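Local coordinates for glycosyl hydrolase family 2, TIM barrel domain protein (Parabacteroides merdae ATCC 43184, PDB 6DXU), which hydrolyses beta-glucuronides as a gut bacterial beta-glucuronidase of glycoside hydrolase family 2, probably releasing glucuronic acid from its conjugates, at residues 577-581 and 683-687; 487-493 and 567-571; 484-488 and 515-519; 350-354 and 619-625. All coordinates share one frame; numbering follows the deposited sequence.

Interaction 1: 577-581 and 683-687; sequences KEQET and SQDYP
Q684 reaches back to the backbone of K577 with its side-chain amide. NE2 donates to K577 O at 3.0 Å, and the N-H points almost straight at the oxygen (173°). The acceptor lies nearly in the amide plane, but NE2 stands above the carbonyl plane, 37° out of it. E580 N binds the same oxygen from the other face, so this carbonyl has two donors. The bend of the glutamine chain at chi2 (-53°) turns the amide back toward the helix. In the second polar link S683 OG donates to E580 OE2 at 3.0 Å, reaching it on the syn side but tilted out of the carboxylate plane. S683 OG is also bonded to R681. K577 turns its own charge to a neighbour on the helix: NZ makes a salt bridge with E578 OE2 at 3.0 Å, and K577 is in a cation-pi contact with W574.

Packing fills in around these bonds. K577 CB lies 3.4 Å from S683 O, and K577 CD lies 3.6 Å from Q684 OE1. T581 CG2 comes to 3.7 Å from Q684 NE2, from the opposite direction. K577 CE rests 4.0 Å from Y686 CB. Were Q684 an alanine, K577 O would probably keep E580 N alone of these two donors, and the K577 methylenes would lose cover.

The C-terminal part of helix 565-579 thus meets a loop of the DUF4982 region through two side-chain hydrogen bonds and the packing of the K577 methylenes. A carbonyl near the helix C-terminus, which is likely to carry a partial negative charge, takes an uncharged amide donor, while the lysine ammonium is matched by E578.

Interaction 2: 487-493 and 567-571; sequences GWYRGVF and YVVRL
F493 and L571 bring the two backbones closest, with their CA atoms 6.2 Å apart, where an irregular loop runs against one flank of a helix. Y567 leaves that helix with CG anti to its backbone N (chi1 177°), which carries the hydroxyl across to the loop. There OH donates to G487 O over a short 2.5 Å, in the carbonyl plane and on a lone pair. Water 1 donates to the same hydroxyl and accepts from F493 N, so Y567 OH ties two points of the loop together.

The F493 ring lies over the helix backbone. L571 CA sits 3.8 Å from the ring centroid, over the face, in a CH-pi contact. L571 CB touches F493 CD1 at 3.7 Å. The F493 and Y567 rings meet obliquely, their planes 52° apart. On its other flank Y567 brings CE2 to the edge of the W488 indole, 3.9 Å from CE3. A CB on G487 would clash with F493 CB and crowd L571 CD1 and Y567 OH, and the backbone angles there (phi 82°) also favour glycine.

The loop leads from strand 479-481 to helix 496-504. Helix 557-560 touches both W488 and Y567, and R570 on helix 565-579 reaches strand 655-662, where E657 takes its charge.

Interaction 3: 484-488 and 515-519; sequences IWAGW and WGGDS
W488 lays its indole flat over the backbone of G517 and D518. G517 CA stands 3.9 Å from the centroid of the six-membered ring, over the face, as a CH-pi contact. D518 N lies over the same face. The tryptophan can come this close because G517 has no side chain in the way. At the start of the side chain, W488 CB meets G516 O at 3.3 Å. D518 crosses the indole at about a right angle, with ring and carboxylate planes 38° apart, and its OD1 comes to 3.3 Å from W488 CZ2. Water 3, near the ring plane, accepts from W488 NE1 and donates to D518 OD1. The same carboxylate makes a salt bridge to K612.

These loops follow strands 479-481 and 512-513 of the TIM barrel sheet. W485 to W488 form a type II beta turn, closed by W488 N to W485 O at 3.0 Å, with G487 at the position of positive phi.

W485 is turned differently. W515 CA lies over one face of its indole, and CZ3 reaches W515 C at 3.3 Å. W515 sets off away from the 484-488 loop; its ring stacks on H575, while its CB touches I484 O at 3.6 Å. A leucine in place of W488 would probably open a gap over G517 and D518 and leave water 3 without its indole donor. Water 2 joins the backbones, donating to A486 O and accepting from G516 N.

Interaction 4: 350-354 and 619-625; sequences REMRM and FTPKESY
Y625 OH donates to M354 O at 2.7 Å, on a lone pair and in the carbonyl plane. The tyrosine meets this oxygen with the edge of its ring. With its chi1 extended (177°), Y625 sends the ring across toward helix 345-357. A second polar link runs through water 4, which accepts from R350 NH2 and donates to F619 O at 2.7 Å.

The F619 ring packs against R350 and E351 on helix 345-357. The extended R350 chain runs over one face of its ring, and R350 CD comes to 3.6 Å from F619 CD2. The guanidinium turns one of its own faces to CD2, with the two planes 44° apart, so the groups are not stacked flat. E351 crosses the phenylalanine at about a right angle. Its CB touches F619 CE1 at 3.5 Å, and its OE1 lies at the ring edge. The E351 carboxylate is held by salt bridges to R332 and K594.

Helix 345-357 lies between the parallel strands 323-331 and 362-364, a beta-alpha-beta unit of the TIM barrel. Helix 623-632 comes after strand 587-589, which pairs with 323-331 from the other side. The contact therefore lies where the end of the barrel meets its beginning.

M354 sits in the middle of the interface. Its SD makes an oblique Met-aromatic contact with F619, 5.0 Å from the ring centroid. A bend at chi3 (73°) brings the methyl CE in among F619 O, P621 CG and Y625 CE2. CE is 3.5 Å from F619 O and 4.1 Å from P621 CG.

Interactions 2 and 3 share G487 and W488, and their centres are 5 Å apart. W488 thus meets the helix at its edge and the 515-519 loop with its face. Its side chain is about 7 Å from a bound bicine, whose pocket includes W563, and W563 touches both W488 and D518. Interaction 1 lies farther along helix 565-579, its centre 15 Å from that of interaction 2. Y686 OH is 2.8 Å from R570 O, a probable hydrogen bond between them. Interaction 4 is 19 Å from interaction 3 between centres, yet K622 NZ is 2.8 Å from S519 O. V569 of interaction 2 also packs on S624 of interaction 4. Interactions 1 and 4 do not touch.

Interaction 1: 577-581 and 683-687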
# COMPACT_ATOMS: atom_id res chain seq x y z
N LYS D 577 31.34 -51.41 -7.12
CA LYS D 577 31.37 -52.87 -7.06
C LYS D 577 30.37 -53.40 -6.03
O LYS D 577 29.77 -54.46 -6.24
CB LYS D 577 32.79 -53.37 -6.82
CG LYS D 577 33.33 -53.15 -5.45
CD LYS D 577 33.42 -54.45 -4.69
CE LYS D 577 34.06 -54.24 -3.33
NZ LYS D 577 33.57 -55.20 -2.31
N GLU D 578 30.13 -52.64 -4.96
CA GLU D 578 29.09 -53.03 -4.01
C GLU D 578 27.71 -53.03 -4.67
O GLU D 578 26.87 -53.89 -4.37
CB GLU D 578 29.11 -52.09 -2.80
CG GLU D 578 30.33 -52.25 -1.91
CD GLU D 578 30.35 -53.57 -1.14
OE1 GLU D 578 30.07 -53.55 0.09
OE2 GLU D 578 30.65 -54.61 -1.76
N GLN D 579 27.44 -52.07 -5.55
CA GLN D 579 26.11 -52.00 -6.16
C GLN D 579 25.80 -53.21 -7.03
O GLN D 579 24.63 -53.54 -7.22
CB GLN D 579 25.97 -50.70 -6.95
CG GLN D 579 25.94 -49.47 -6.04
CD GLN D 579 25.84 -48.16 -6.80
OE1 GLN D 579 25.72 -48.13 -8.03
NE2 GLN D 579 25.88 -47.06 -6.05
N GLU D 580 26.82 -53.90 -7.54
CA GLU D 580 26.54 -55.11 -8.31
C GLU D 580 25.97 -56.24 -7.46
O GLU D 580 25.46 -57.21 -8.02
CB GLU D 580 27.81 -55.57 -9.03
CG GLU D 580 28.29 -54.56 -10.08
CD GLU D 580 29.45 -55.06 -10.91
OE1 GLU D 580 29.87 -56.22 -10.72
OE2 GLU D 580 29.93 -54.31 -11.78
N THR D 581 26.02 -56.12 -6.13
CA THR D 581 25.53 -57.16 -5.23
C THR D 581 24.35 -56.69 -4.39
O THR D 581 24.09 -57.25 -3.32
CB THR D 581 26.67 -57.65 -4.32
OG1 THR D 581 27.02 -56.63 -3.38
CG2 THR D 581 27.89 -58.03 -5.15
N SER D 683 34.84 -57.49 -11.21
CA SER D 683 34.43 -56.32 -10.42
C SER D 683 34.64 -56.53 -8.93
O SER D 683 35.01 -55.60 -8.20
CB SER D 683 32.95 -55.98 -10.67
OG SER D 683 32.73 -55.38 -11.95
N GLN D 684 34.38 -57.75 -8.44
CA GLN D 684 34.48 -57.98 -7.01
C GLN D 684 35.91 -58.10 -6.51
O GLN D 684 36.12 -58.05 -5.29
CB GLN D 684 33.68 -59.23 -6.63
CG GLN D 684 32.19 -59.09 -6.92
CD GLN D 684 31.59 -57.84 -6.29
OE1 GLN D 684 31.73 -57.61 -5.09
NE2 GLN D 684 30.92 -57.04 -7.10
N ASP D 685 36.89 -58.24 -7.40
CA ASP D 685 38.30 -58.32 -7.01
C ASP D 685 38.86 -56.90 -6.90
O ASP D 685 39.58 -56.41 -7.78
CB ASP D 685 39.08 -59.17 -8.00
CG ASP D 685 40.54 -59.34 -7.60
OD1 ASP D 685 40.92 -58.96 -6.47
OD2 ASP D 685 41.32 -59.84 -8.43
N TYR D 686 38.55 -56.25 -5.80
CA TYR D 686 38.84 -54.85 -5.53
C TYR D 686 40.29 -54.68 -5.09
O TYR D 686 40.79 -55.47 -4.28
CB TYR D 686 37.88 -54.33 -4.45
CG TYR D 686 38.13 -52.91 -3.97
CD1 TYR D 686 38.97 -52.65 -2.89
CD2 TYR D 686 37.51 -51.83 -4.59
CE1 TYR D 686 39.19 -51.35 -2.45
CE2 TYR D 686 37.73 -50.52 -4.16
CZ TYR D 686 38.57 -50.29 -3.09
OH TYR D 686 38.78 -49.01 -2.65
N PRO D 687 40.98 -53.61 -5.53
CA PRO D 687 40.45 -52.55 -6.41
C PRO D 687 40.71 -52.75 -7.89
O PRO D 687 41.49 -53.63 -8.28
CB PRO D 687 41.17 -51.30 -5.91
CG PRO D 687 42.53 -51.82 -5.49
CD PRO D 687 42.25 -53.20 -4.89

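Interaction 2: 487-493 and 567-571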
# COMPACT_ATOMS: atom_id res chain seq x y z
N GLY D 487 32.73 -42.70 3.95
CA GLY D 487 34.09 -42.43 3.55
C GLY D 487 34.38 -40.98 3.25
O GLY D 487 35.50 -40.66 2.83
N TRP D 488 33.40 -40.10 3.40
CA TRP D 488 33.74 -38.69 3.23
C TRP D 488 33.37 -37.90 4.47
O TRP D 488 34.21 -37.72 5.35
CB TRP D 488 33.09 -38.10 1.98
CG TRP D 488 33.69 -36.74 1.69
CD1 TRP D 488 33.08 -35.51 1.81
CD2 TRP D 488 35.05 -36.48 1.33
NE1 TRP D 488 33.98 -34.51 1.50
CE2 TRP D 488 35.19 -35.08 1.20
CE3 TRP D 488 36.16 -37.30 1.07
CZ2 TRP D 488 36.41 -34.48 0.83
CZ3 TRP D 488 37.36 -36.71 0.70
CH2 TRP D 488 37.48 -35.31 0.59
N TYR D 489 32.11 -37.46 4.59
CA TYR D 489 31.74 -36.65 5.75
C TYR D 489 31.66 -37.47 7.02
O TYR D 489 31.71 -36.90 8.11
CB TYR D 489 30.41 -35.92 5.51
CG TYR D 489 30.51 -34.81 4.48
CD1 TYR D 489 29.71 -34.81 3.36
CD2 TYR D 489 31.44 -33.78 4.63
CE1 TYR D 489 29.81 -33.82 2.42
CE2 TYR D 489 31.55 -32.77 3.69
CZ TYR D 489 30.72 -32.79 2.59
OH TYR D 489 30.81 -31.79 1.64
N ARG D 490 31.55 -38.80 6.91
CA ARG D 490 31.49 -39.64 8.09
C ARG D 490 31.88 -41.07 7.73
O ARG D 490 31.60 -41.55 6.63
CB ARG D 490 30.08 -39.61 8.70
CG ARG D 490 29.94 -40.34 10.03
CD ARG D 490 28.62 -39.98 10.70
NE ARG D 490 28.53 -38.55 11.00
CZ ARG D 490 28.99 -37.99 12.11
NH1 ARG D 490 29.57 -38.73 13.04
NH2 ARG D 490 28.86 -36.68 12.29
N GLY D 491 32.54 -41.73 8.68
CA GLY D 491 32.84 -43.14 8.56
C GLY D 491 33.80 -43.53 7.45
O GLY D 491 34.56 -42.72 6.91
N VAL D 492 33.71 -44.79 7.07
CA VAL D 492 34.60 -45.38 6.07
C VAL D 492 33.75 -45.86 4.91
O VAL D 492 32.60 -46.26 5.09
CB VAL D 492 35.42 -46.53 6.68
CG1 VAL D 492 36.29 -45.99 7.82
CG2 VAL D 492 34.50 -47.64 7.19
N PHE D 493 34.32 -45.82 3.70
CA PHE D 493 33.45 -46.14 2.58
C PHE D 493 33.13 -47.62 2.50
O PHE D 493 32.17 -47.99 1.81
CB PHE D 493 34.02 -45.59 1.25
CG PHE D 493 35.40 -46.11 0.85
CD1 PHE D 493 36.47 -45.22 0.74
CD2 PHE D 493 35.60 -47.43 0.48
CE1 PHE D 493 37.72 -45.65 0.32
CE2 PHE D 493 36.85 -47.87 0.06
CZ PHE D 493 37.92 -46.97 -0.01
N TYR D 567 42.40 -41.08 -3.56
CA TYR D 567 41.43 -41.54 -2.58
C TYR D 567 40.04 -41.68 -3.20
O TYR D 567 39.37 -42.71 -3.02
CB TYR D 567 41.38 -40.59 -1.38
CG TYR D 567 40.34 -40.99 -0.36
CD1 TYR D 567 40.55 -42.08 0.48
CD2 TYR D 567 39.14 -40.30 -0.25
CE1 TYR D 567 39.60 -42.46 1.41
CE2 TYR D 567 38.18 -40.67 0.69
CZ TYR D 567 38.42 -41.76 1.51
OH TYR D 567 37.48 -42.16 2.44
N VAL D 568 39.58 -40.66 -3.95
CA VAL D 568 38.20 -40.72 -4.42
C VAL D 568 38.04 -41.80 -5.48
O VAL D 568 36.97 -42.40 -5.61
CB VAL D 568 37.70 -39.34 -4.91
CG1 VAL D 568 38.19 -39.04 -6.31
CG2 VAL D 568 36.17 -39.31 -4.87
N VAL D 569 39.09 -42.09 -6.25
CA VAL D 569 39.02 -43.19 -7.20
C VAL D 569 38.76 -44.50 -6.48
O VAL D 569 37.95 -45.32 -6.92
CB VAL D 569 40.31 -43.23 -8.05
CG1 VAL D 569 40.51 -44.62 -8.65
CG2 VAL D 569 40.23 -42.19 -9.16
N ARG D 570 39.41 -44.70 -5.34
CA ARG D 570 39.19 -45.92 -4.58
C ARG D 570 37.82 -45.93 -3.92
O ARG D 570 37.19 -46.99 -3.79
CB ARG D 570 40.30 -46.10 -3.53
CG ARG D 570 41.65 -46.41 -4.18
CD ARG D 570 42.77 -46.52 -3.17
NE ARG D 570 44.02 -46.91 -3.84
CZ ARG D 570 44.55 -48.13 -3.80
NH1 ARG D 570 43.97 -49.10 -3.10
NH2 ARG D 570 45.68 -48.38 -4.46
N LEU D 571 37.35 -44.76 -3.47
CA LEU D 571 36.02 -44.67 -2.88
C LEU D 571 34.93 -44.98 -3.90
O LEU D 571 33.97 -45.69 -3.59
CB LEU D 571 35.82 -43.27 -2.28
CG LEU D 571 34.46 -42.95 -1.61
CD1 LEU D 571 34.67 -41.96 -0.48
CD2 LEU D 571 33.42 -42.40 -2.60
O HOH W 1 37.04 -44.56 4.11

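Interaction 3: 484-488 and 515-519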
# COMPACT_ATOMS: atom_id res chain seq x y z
N ILE D 484 23.88 -40.17 3.02
CA ILE D 484 24.84 -41.27 3.13
C ILE D 484 26.11 -40.84 2.41
O ILE D 484 26.19 -40.91 1.18
CB ILE D 484 24.32 -42.60 2.58
CG1 ILE D 484 23.02 -43.02 3.26
CG2 ILE D 484 25.38 -43.69 2.76
CD1 ILE D 484 22.37 -44.23 2.56
N TRP D 485 27.10 -40.38 3.17
CA TRP D 485 28.38 -39.96 2.61
C TRP D 485 29.51 -40.82 3.16
O TRP D 485 30.45 -40.30 3.77
CB TRP D 485 28.61 -38.48 2.93
CG TRP D 485 27.85 -37.53 2.06
CD1 TRP D 485 26.62 -36.98 2.31
CD2 TRP D 485 28.29 -36.99 0.82
NE1 TRP D 485 26.26 -36.15 1.27
CE2 TRP D 485 27.27 -36.13 0.35
CE3 TRP D 485 29.44 -37.15 0.05
CZ2 TRP D 485 27.38 -35.43 -0.85
CZ3 TRP D 485 29.55 -36.45 -1.15
CH2 TRP D 485 28.52 -35.61 -1.59
N ALA D 486 29.41 -42.14 2.97
CA ALA D 486 30.36 -43.07 3.57
C ALA D 486 31.77 -42.83 3.03
O ALA D 486 31.99 -42.82 1.82
CB ALA D 486 29.93 -44.51 3.30
N GLY D 487 32.73 -42.70 3.95
CA GLY D 487 34.09 -42.43 3.55
C GLY D 487 34.38 -40.98 3.25
O GLY D 487 35.50 -40.66 2.83
N TRP D 488 33.40 -40.10 3.40
CA TRP D 488 33.74 -38.69 3.23
C TRP D 488 33.37 -37.90 4.47
O TRP D 488 34.21 -37.72 5.35
CB TRP D 488 33.09 -38.10 1.98
CG TRP D 488 33.69 -36.74 1.69
CD1 TRP D 488 33.08 -35.51 1.81
CD2 TRP D 488 35.05 -36.48 1.33
NE1 TRP D 488 33.98 -34.51 1.50
CE2 TRP D 488 35.19 -35.08 1.20
CE3 TRP D 488 36.16 -37.30 1.07
CZ2 TRP D 488 36.41 -34.48 0.83
CZ3 TRP D 488 37.36 -36.71 0.70
CH2 TRP D 488 37.48 -35.31 0.59
N TRP D 515 26.53 -38.78 -2.95
CA TRP D 515 27.64 -39.45 -2.31
C TRP D 515 28.88 -39.08 -3.10
O TRP D 515 28.78 -38.52 -4.20
CB TRP D 515 27.45 -40.98 -2.24
CG TRP D 515 27.26 -41.70 -3.57
CD1 TRP D 515 26.08 -41.87 -4.25
CD2 TRP D 515 28.28 -42.33 -4.38
NE1 TRP D 515 26.30 -42.58 -5.42
CE2 TRP D 515 27.64 -42.88 -5.51
CE3 TRP D 515 29.67 -42.51 -4.23
CZ2 TRP D 515 28.34 -43.57 -6.51
CZ3 TRP D 515 30.36 -43.19 -5.22
CH2 TRP D 515 29.70 -43.72 -6.35
N GLY D 516 30.05 -39.39 -2.54
CA GLY D 516 31.30 -39.11 -3.22
C GLY D 516 32.38 -38.53 -2.33
O GLY D 516 32.39 -38.79 -1.12
N GLY D 517 33.28 -37.74 -2.92
CA GLY D 517 34.33 -37.07 -2.17
C GLY D 517 35.04 -36.06 -3.04
O GLY D 517 35.00 -36.14 -4.27
N ASP D 518 35.68 -35.09 -2.39
CA ASP D 518 36.39 -34.04 -3.13
C ASP D 518 37.73 -34.55 -3.63
O ASP D 518 38.45 -35.26 -2.92
CB ASP D 518 36.66 -32.83 -2.26
CG ASP D 518 35.43 -32.02 -1.97
OD1 ASP D 518 34.70 -32.42 -1.04
OD2 ASP D 518 35.19 -31.01 -2.66
N SER D 519 38.10 -34.13 -4.84
CA SER D 519 39.45 -34.35 -5.34
C SER D 519 39.93 -33.10 -6.06
O SER D 519 39.27 -32.60 -6.98
CB SER D 519 39.54 -35.59 -6.23
OG SER D 519 38.79 -35.49 -7.43
O HOH W 2 30.79 -40.68 0.06
O HOH W 3 34.05 -31.65 1.57

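Interaction 4: 350-354 and 619-625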
# COMPACT_ATOMS: atom_id res chain seq x y z
N ARG D 350 27.64 -30.62 -24.90
CA ARG D 350 28.90 -31.31 -24.62
C ARG D 350 28.87 -31.97 -23.25
O ARG D 350 29.29 -33.13 -23.11
CB ARG D 350 30.07 -30.33 -24.72
CG ARG D 350 31.42 -30.92 -24.31
CD ARG D 350 32.56 -29.98 -24.64
NE ARG D 350 33.86 -30.53 -24.26
CZ ARG D 350 34.99 -29.83 -24.24
NH1 ARG D 350 34.98 -28.55 -24.58
NH2 ARG D 350 36.13 -30.41 -23.88
N GLU D 351 28.36 -31.26 -22.24
CA GLU D 351 28.31 -31.81 -20.89
C GLU D 351 27.41 -33.04 -20.82
O GLU D 351 27.76 -34.05 -20.19
CB GLU D 351 27.81 -30.76 -19.88
CG GLU D 351 27.95 -31.26 -18.45
CD GLU D 351 27.57 -30.23 -17.41
OE1 GLU D 351 27.82 -29.03 -17.63
OE2 GLU D 351 27.02 -30.64 -16.36
N MET D 352 26.22 -32.96 -21.41
CA MET D 352 25.30 -34.09 -21.33
C MET D 352 25.81 -35.27 -22.15
O MET D 352 25.62 -36.42 -21.76
CB MET D 352 23.90 -33.67 -21.77
CG MET D 352 23.26 -32.55 -20.90
SD MET D 352 23.26 -32.93 -19.13
CE MET D 352 22.22 -34.40 -19.14
N ARG D 353 26.46 -34.99 -23.28
CA ARG D 353 27.10 -36.07 -24.04
C ARG D 353 28.20 -36.75 -23.22
O ARG D 353 28.33 -37.98 -23.25
CB ARG D 353 27.64 -35.51 -25.35
CG ARG D 353 28.53 -36.49 -26.13
CD ARG D 353 27.66 -37.33 -27.06
NE ARG D 353 27.40 -38.64 -26.49
CZ ARG D 353 26.38 -39.41 -26.83
NH1 ARG D 353 26.23 -40.60 -26.26
NH2 ARG D 353 25.49 -38.99 -27.72
N MET D 354 29.01 -35.96 -22.49
CA MET D 354 30.03 -36.53 -21.61
C MET D 354 29.42 -37.44 -20.55
O MET D 354 29.99 -38.49 -20.22
CB MET D 354 30.83 -35.42 -20.92
CG MET D 354 31.94 -34.78 -21.71
SD MET D 354 32.85 -33.65 -20.60
CE MET D 354 33.73 -34.80 -19.57
N PHE D 619 35.27 -28.84 -18.11
CA PHE D 619 34.99 -30.10 -18.84
C PHE D 619 36.18 -31.07 -18.86
O PHE D 619 36.05 -32.15 -19.45
CB PHE D 619 34.52 -29.90 -20.29
CG PHE D 619 33.14 -29.29 -20.41
CD1 PHE D 619 32.14 -29.65 -19.52
CD2 PHE D 619 32.85 -28.39 -21.42
CE1 PHE D 619 30.86 -29.11 -19.62
CE2 PHE D 619 31.57 -27.84 -21.54
CZ PHE D 619 30.57 -28.21 -20.65
N THR D 620 37.31 -30.74 -18.26
CA THR D 620 38.43 -31.69 -18.28
C THR D 620 38.08 -32.88 -17.40
O THR D 620 37.85 -32.70 -16.20
CB THR D 620 39.72 -31.05 -17.79
OG1 THR D 620 39.96 -29.84 -18.52
CG2 THR D 620 40.90 -32.03 -18.02
N PRO D 621 38.05 -34.10 -17.94
CA PRO D 621 37.74 -35.25 -17.09
C PRO D 621 38.81 -35.46 -16.04
O PRO D 621 40.01 -35.30 -16.31
CB PRO D 621 37.69 -36.42 -18.08
CG PRO D 621 37.69 -35.80 -19.45
CD PRO D 621 38.33 -34.48 -19.33
N LYS D 622 38.38 -35.82 -14.83
CA LYS D 622 39.29 -36.29 -13.80
C LYS D 622 39.51 -37.79 -13.95
O LYS D 622 38.83 -38.46 -14.73
CB LYS D 622 38.74 -35.97 -12.40
CG LYS D 622 38.55 -34.47 -12.11
CD LYS D 622 38.28 -34.26 -10.63
CE LYS D 622 37.62 -32.92 -10.35
NZ LYS D 622 37.22 -32.84 -8.91
N GLU D 623 40.43 -38.34 -13.16
CA GLU D 623 40.67 -39.78 -13.25
C GLU D 623 39.42 -40.57 -12.87
O GLU D 623 39.18 -41.66 -13.41
CB GLU D 623 41.85 -40.18 -12.35
CG GLU D 623 43.14 -39.41 -12.61
CD GLU D 623 44.05 -40.03 -13.66
OE1 GLU D 623 43.79 -41.16 -14.14
OE2 GLU D 623 45.05 -39.37 -14.01
N SER D 624 38.59 -40.00 -11.99
CA SER D 624 37.39 -40.67 -11.50
C SER D 624 36.33 -40.86 -12.58
O SER D 624 35.50 -41.76 -12.47
CB SER D 624 36.80 -39.87 -10.33
OG SER D 624 36.88 -38.47 -10.57
N TYR D 625 36.34 -40.03 -13.63
CA TYR D 625 35.41 -40.22 -14.73
C TYR D 625 35.55 -41.61 -15.32
O TYR D 625 34.55 -42.27 -15.64
CB TYR D 625 35.66 -39.15 -15.80
CG TYR D 625 34.81 -39.25 -17.06
CD1 TYR D 625 35.21 -40.02 -18.14
CD2 TYR D 625 33.60 -38.56 -17.16
CE1 TYR D 625 34.44 -40.10 -19.28
CE2 TYR D 625 32.83 -38.63 -18.30
CZ TYR D 625 33.25 -39.41 -19.36
OH TYR D 625 32.50 -39.49 -20.50
O HOH W 4 36.20 -32.81 -22.09